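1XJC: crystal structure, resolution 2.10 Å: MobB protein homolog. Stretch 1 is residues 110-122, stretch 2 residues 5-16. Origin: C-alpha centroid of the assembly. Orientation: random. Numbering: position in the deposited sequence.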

# COMPACT_ATOMS: atom_id res chain seq x y z
N HIS A 110 6.97 0.63 -7.37
CA HIS A 110 7.45 0.44 -5.99
C HIS A 110 7.21 -1.03 -5.60
O HIS A 110 6.36 -1.69 -6.18
CB HIS A 110 6.68 1.38 -5.05
CG HIS A 110 6.77 2.83 -5.45
ND1 HIS A 110 7.93 3.57 -5.31
CD2 HIS A 110 5.86 3.65 -6.03
CE1 HIS A 110 7.73 4.78 -5.80
NE2 HIS A 110 6.48 4.86 -6.24
N PRO A 111 7.97 -1.56 -4.63
CA PRO A 111 7.71 -2.96 -4.28
C PRO A 111 6.25 -3.08 -3.85
O PRO A 111 5.73 -2.23 -3.13
CB PRO A 111 8.69 -3.23 -3.14
CG PRO A 111 8.93 -1.86 -2.55
CD PRO A 111 9.05 -1.01 -3.80
N LYS A 112 5.58 -4.13 -4.30
CA LYS A 112 4.17 -4.28 -3.98
C LYS A 112 3.68 -5.63 -3.52
O LYS A 112 4.28 -6.69 -3.82
CB LYS A 112 3.32 -3.84 -5.19
CG LYS A 112 3.73 -4.47 -6.52
CD LYS A 112 2.86 -3.97 -7.68
CE LYS A 112 2.96 -2.44 -7.89
NZ LYS A 112 4.26 -1.95 -8.47
N VAL A 113 2.59 -5.59 -2.76
CA VAL A 113 1.96 -6.80 -2.29
C VAL A 113 0.68 -6.88 -3.12
O VAL A 113 -0.07 -5.90 -3.22
CB VAL A 113 1.60 -6.72 -0.80
CG1 VAL A 113 0.82 -7.99 -0.40
CG2 VAL A 113 2.88 -6.55 0.03
N VAL A 114 0.43 -8.02 -3.74
CA VAL A 114 -0.75 -8.18 -4.57
C VAL A 114 -1.79 -9.03 -3.82
O VAL A 114 -1.47 -10.13 -3.33
CB VAL A 114 -0.39 -8.86 -5.92
CG1 VAL A 114 -1.65 -9.03 -6.77
CG2 VAL A 114 0.68 -8.03 -6.67
N LEU A 115 -3.01 -8.51 -3.72
CA LEU A 115 -4.10 -9.23 -3.07
C LEU A 115 -5.02 -9.77 -4.16
O LEU A 115 -5.42 -9.04 -5.09
CB LEU A 115 -4.87 -8.30 -2.12
CG LEU A 115 -4.10 -8.09 -0.81
CD1 LEU A 115 -3.69 -6.66 -0.70
CD2 LEU A 115 -4.96 -8.52 0.38
N VAL A 116 -5.33 -11.06 -4.07
CA VAL A 116 -6.16 -11.69 -5.08
C VAL A 116 -7.27 -12.55 -4.48
O VAL A 116 -7.04 -13.29 -3.52
CB VAL A 116 -5.30 -12.59 -6.04
CG1 VAL A 116 -4.20 -11.74 -6.72
CG2 VAL A 116 -4.67 -13.73 -5.28
N ARG A 117 -8.47 -12.44 -5.05
CA ARG A 117 -9.60 -13.22 -4.57
C ARG A 117 -9.64 -14.57 -5.28
O ARG A 117 -10.20 -15.55 -4.77
CB ARG A 117 -10.91 -12.49 -4.88
CG ARG A 117 -10.97 -11.07 -4.35
CD ARG A 117 -12.09 -10.29 -5.04
NE ARG A 117 -11.88 -10.21 -6.49
CZ ARG A 117 -12.59 -9.45 -7.32
NH1 ARG A 117 -13.57 -8.67 -6.86
NH2 ARG A 117 -12.31 -9.46 -8.62
N SER A 118 -9.00 -14.63 -6.44
CA SER A 118 -9.05 -15.83 -7.26
C SER A 118 -7.89 -15.96 -8.24
O SER A 118 -7.08 -15.05 -8.39
CB SER A 118 -10.34 -15.78 -8.08
OG SER A 118 -10.32 -14.60 -8.87
N GLU A 119 -7.85 -17.10 -8.92
CA GLU A 119 -6.83 -17.35 -9.91
C GLU A 119 -7.04 -16.34 -11.03
O GLU A 119 -6.08 -15.84 -11.62
CB GLU A 119 -6.95 -18.79 -10.44
CG GLU A 119 -6.04 -19.13 -11.62
CD GLU A 119 -4.58 -18.81 -11.35
OE1 GLU A 119 -4.10 -19.07 -10.23
OE2 GLU A 119 -3.90 -18.29 -12.28
N GLU A 120 -8.30 -16.00 -11.30
CA GLU A 120 -8.64 -15.02 -12.34
C GLU A 120 -8.06 -13.64 -12.02
O GLU A 120 -7.54 -12.95 -12.91
CB GLU A 120 -10.16 -14.93 -12.50
CG GLU A 120 -10.61 -13.88 -13.51
CD GLU A 120 -12.13 -13.87 -13.73
OE1 GLU A 120 -12.68 -14.91 -14.16
OE2 GLU A 120 -12.77 -12.82 -13.48
N ASP A 121 -8.17 -13.21 -10.76
CA ASP A 121 -7.61 -11.91 -10.36
C ASP A 121 -6.09 -11.95 -10.60
O ASP A 121 -5.50 -11.00 -11.09
CB ASP A 121 -7.79 -11.65 -8.86
CG ASP A 121 -9.14 -11.06 -8.51
OD1 ASP A 121 -9.99 -10.87 -9.39
OD2 ASP A 121 -9.35 -10.79 -7.31
N TRP A 122 -5.47 -13.06 -10.20
CA TRP A 122 -4.02 -13.22 -10.31
C TRP A 122 -3.55 -13.21 -11.76
O TRP A 122 -2.47 -12.68 -12.06
CB TRP A 122 -3.58 -14.53 -9.65
CG TRP A 122 -2.10 -14.82 -9.78
CD1 TRP A 122 -1.53 -15.96 -10.30
CD2 TRP A 122 -1.02 -13.97 -9.38
NE1 TRP A 122 -0.16 -15.86 -10.25
CE2 TRP A 122 0.18 -14.65 -9.69
CE3 TRP A 122 -0.94 -12.69 -8.79
CZ2 TRP A 122 1.45 -14.10 -9.44
CZ3 TRP A 122 0.32 -12.14 -8.54
CH2 TRP A 122 1.50 -12.84 -8.87
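Stretch 2 5-16: NVWQVVGYKHSG

Stretch 2 lies on stretch 1 as a neighbouring parallel β-strand that then turns into a loop, so that a ladder of backbone hydrogen bonds gives way to contacts made by side chains and a bridging water. The pair illustrates how distant parts of one chain can be joined edge to edge within one sheet: residues in contact across the two stretches are at least 99 positions apart in sequence. The strands, 112-116 and 6-10, run in the same direction with their axes only 10° apart and 4.7 Å from each other at closest approach.

Parallel strands cannot pair residue for residue with two bonds between the same partners; each bonded residue instead reaches two positions, spaced two apart, on its neighbour. Here Gln-8 N donates to Pro-111 O (2.9 Å) and Gln-8 O accepts from Val-113 N (2.8 Å), so that Gln-8 straddles Lys-112. Val-10 repeats the pattern around Val-114, its N donating to Val-113 O (3.0 Å) and its O accepting from Leu-115 N (2.8 Å). All four bonds are nearly straight. The resulting register sets Lys-112 beside Gln-8, Val-113 beside Val-9 and Val-114 beside Val-10, with CA-CA separations of 4.4, 5.1 and 5.0 Å respectively. The same carbonyls also receive longer CA-H...O contacts, as where Lys-112 CA stands 3.2 Å from Gln-8 O.

Side chains alternate between the two faces of the sheet. Lys-112, Gln-8, Val-114 and Val-10 share one face, where Val-114 CG2 meets Val-10 CG2 at 3.6 Å. Val-113 and Val-9 occupy the other, and Val-9 CG1 is packed against Leu-115 CD1 at 3.4 Å. Leu-115 is the residue of stretch 1 most covered by stretch 2, and its CD2 also lies 3.3 Å from Gly-16 C.

Before the ladder begins, ring faces do the packing. Pro-111 CG sits over the five-membered ring of Trp-7, 3.7 Å from its centroid, and Val-6 CG1 lies over the imidazole of His-110, 3.8 Å from that centroid. Both are CH-π contacts, in which an aliphatic carbon is set almost squarely above an aromatic face.

Farther along, stretch 2 makes a type II turn from Tyr-12 to Ser-15, with Ser-15 N bonding back to Tyr-12 O (3.1 Å). Gly-11 fits where a CB would clash with both Leu-115 O and Ser-15 OG. A water continues the link between the stretches: it accepts from Tyr-12 N (2.8 Å) and donates to Leu-115 O (2.7 Å) and Asp-121 OD2 (2.8 Å).

Arg-117 closes the contact over the turn. Its NE forms a salt bridge with Asp-121 OD2 (2.7 Å) and its NH2 bonds to Asp-121 OD1 (2.8 Å), while Arg-117 NH1 makes a weak hydrogen bond to Lys-13 O (3.1 Å). Tyr-12 CB lies over one face of the guanidinium, 3.7 Å from Arg-117 NH2.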

# COMPACT_ATOMS: atom_id res chain seq x y z
N ASN A 5 10.76 4.95 1.84
CA ASN A 5 10.48 3.53 1.78
C ASN A 5 9.00 3.41 1.40
O ASN A 5 8.13 3.38 2.26
CB ASN A 5 10.73 2.91 3.16
CG ASN A 5 11.19 1.48 3.07
OD1 ASN A 5 10.69 0.72 2.25
ND2 ASN A 5 12.14 1.11 3.92
N VAL A 6 8.73 3.36 0.10
CA VAL A 6 7.36 3.28 -0.41
C VAL A 6 6.96 1.87 -0.82
O VAL A 6 7.69 1.22 -1.56
CB VAL A 6 7.20 4.17 -1.67
CG1 VAL A 6 5.74 4.13 -2.17
CG2 VAL A 6 7.64 5.61 -1.35
N TRP A 7 5.81 1.40 -0.35
CA TRP A 7 5.31 0.08 -0.70
C TRP A 7 3.87 0.19 -1.19
O TRP A 7 3.10 0.98 -0.67
CB TRP A 7 5.35 -0.88 0.49
CG TRP A 7 6.72 -1.43 0.77
CD1 TRP A 7 7.78 -0.76 1.29
CD2 TRP A 7 7.16 -2.78 0.54
NE1 TRP A 7 8.87 -1.60 1.39
CE2 TRP A 7 8.51 -2.85 0.93
CE3 TRP A 7 6.54 -3.93 0.03
CZ2 TRP A 7 9.27 -4.03 0.83
CZ3 TRP A 7 7.28 -5.10 -0.07
CH2 TRP A 7 8.64 -5.14 0.33
N GLN A 8 3.51 -0.62 -2.18
CA GLN A 8 2.17 -0.59 -2.71
C GLN A 8 1.34 -1.81 -2.35
O GLN A 8 1.86 -2.93 -2.20
CB GLN A 8 2.20 -0.45 -4.22
CG GLN A 8 2.66 0.90 -4.73
CD GLN A 8 2.76 0.92 -6.23
OE1 GLN A 8 1.75 0.93 -6.94
NE2 GLN A 8 4.00 0.91 -6.73
N VAL A 9 0.04 -1.59 -2.24
CA VAL A 9 -0.91 -2.64 -1.95
C VAL A 9 -1.88 -2.56 -3.12
O VAL A 9 -2.56 -1.55 -3.30
CB VAL A 9 -1.64 -2.39 -0.61
CG1 VAL A 9 -2.81 -3.39 -0.46
CG2 VAL A 9 -0.65 -2.55 0.56
N VAL A 10 -1.90 -3.60 -3.95
CA VAL A 10 -2.78 -3.61 -5.12
C VAL A 10 -3.75 -4.80 -5.12
O VAL A 10 -3.42 -5.89 -4.63
CB VAL A 10 -1.96 -3.64 -6.44
CG1 VAL A 10 -1.08 -2.40 -6.52
CG2 VAL A 10 -1.09 -4.90 -6.50
N GLY A 11 -4.94 -4.57 -5.67
CA GLY A 11 -5.94 -5.61 -5.74
C GLY A 11 -7.30 -5.03 -6.09
O GLY A 11 -7.53 -3.81 -5.96
N TYR A 12 -8.21 -5.90 -6.52
CA TYR A 12 -9.55 -5.48 -6.88
C TYR A 12 -10.43 -5.29 -5.64
O TYR A 12 -9.97 -5.48 -4.51
CB TYR A 12 -10.15 -6.51 -7.85
CG TYR A 12 -9.37 -6.57 -9.16
CD1 TYR A 12 -9.33 -5.46 -10.01
CD2 TYR A 12 -8.64 -7.71 -9.52
CE1 TYR A 12 -8.58 -5.48 -11.19
CE2 TYR A 12 -7.89 -7.74 -10.70
CZ TYR A 12 -7.86 -6.63 -11.53
OH TYR A 12 -7.14 -6.65 -12.70
N LYS A 13 -11.68 -4.89 -5.86
CA LYS A 13 -12.63 -4.66 -4.77
C LYS A 13 -12.78 -5.89 -3.88
O LYS A 13 -12.86 -7.00 -4.38
CB LYS A 13 -14.00 -4.25 -5.35
CG LYS A 13 -15.15 -4.34 -4.35
CD LYS A 13 -16.17 -3.23 -4.54
CE LYS A 13 -15.61 -1.89 -4.06
NZ LYS A 13 -16.61 -0.78 -4.18
N HIS A 14 -12.79 -5.67 -2.57
CA HIS A 14 -12.95 -6.75 -1.58
C HIS A 14 -11.88 -7.84 -1.68
O HIS A 14 -12.12 -8.98 -1.31
CB HIS A 14 -14.34 -7.40 -1.71
CG HIS A 14 -15.47 -6.42 -1.64
ND1 HIS A 14 -16.69 -6.65 -2.25
CD2 HIS A 14 -15.58 -5.22 -1.02
CE1 HIS A 14 -17.50 -5.63 -2.00
NE2 HIS A 14 -16.86 -4.75 -1.26
N SER A 15 -10.70 -7.49 -2.20
CA SER A 15 -9.62 -8.46 -2.32
C SER A 15 -8.94 -8.69 -0.97
O SER A 15 -8.27 -9.71 -0.76
CB SER A 15 -8.59 -7.96 -3.33
OG SER A 15 -8.07 -6.70 -2.96
N GLY A 16 -9.11 -7.74 -0.05
CA GLY A 16 -8.49 -7.83 1.27
C GLY A 16 -7.48 -6.71 1.53
O GLY A 16 -6.82 -6.68 2.58
O HOH W 1 -7.66 -8.67 -6.48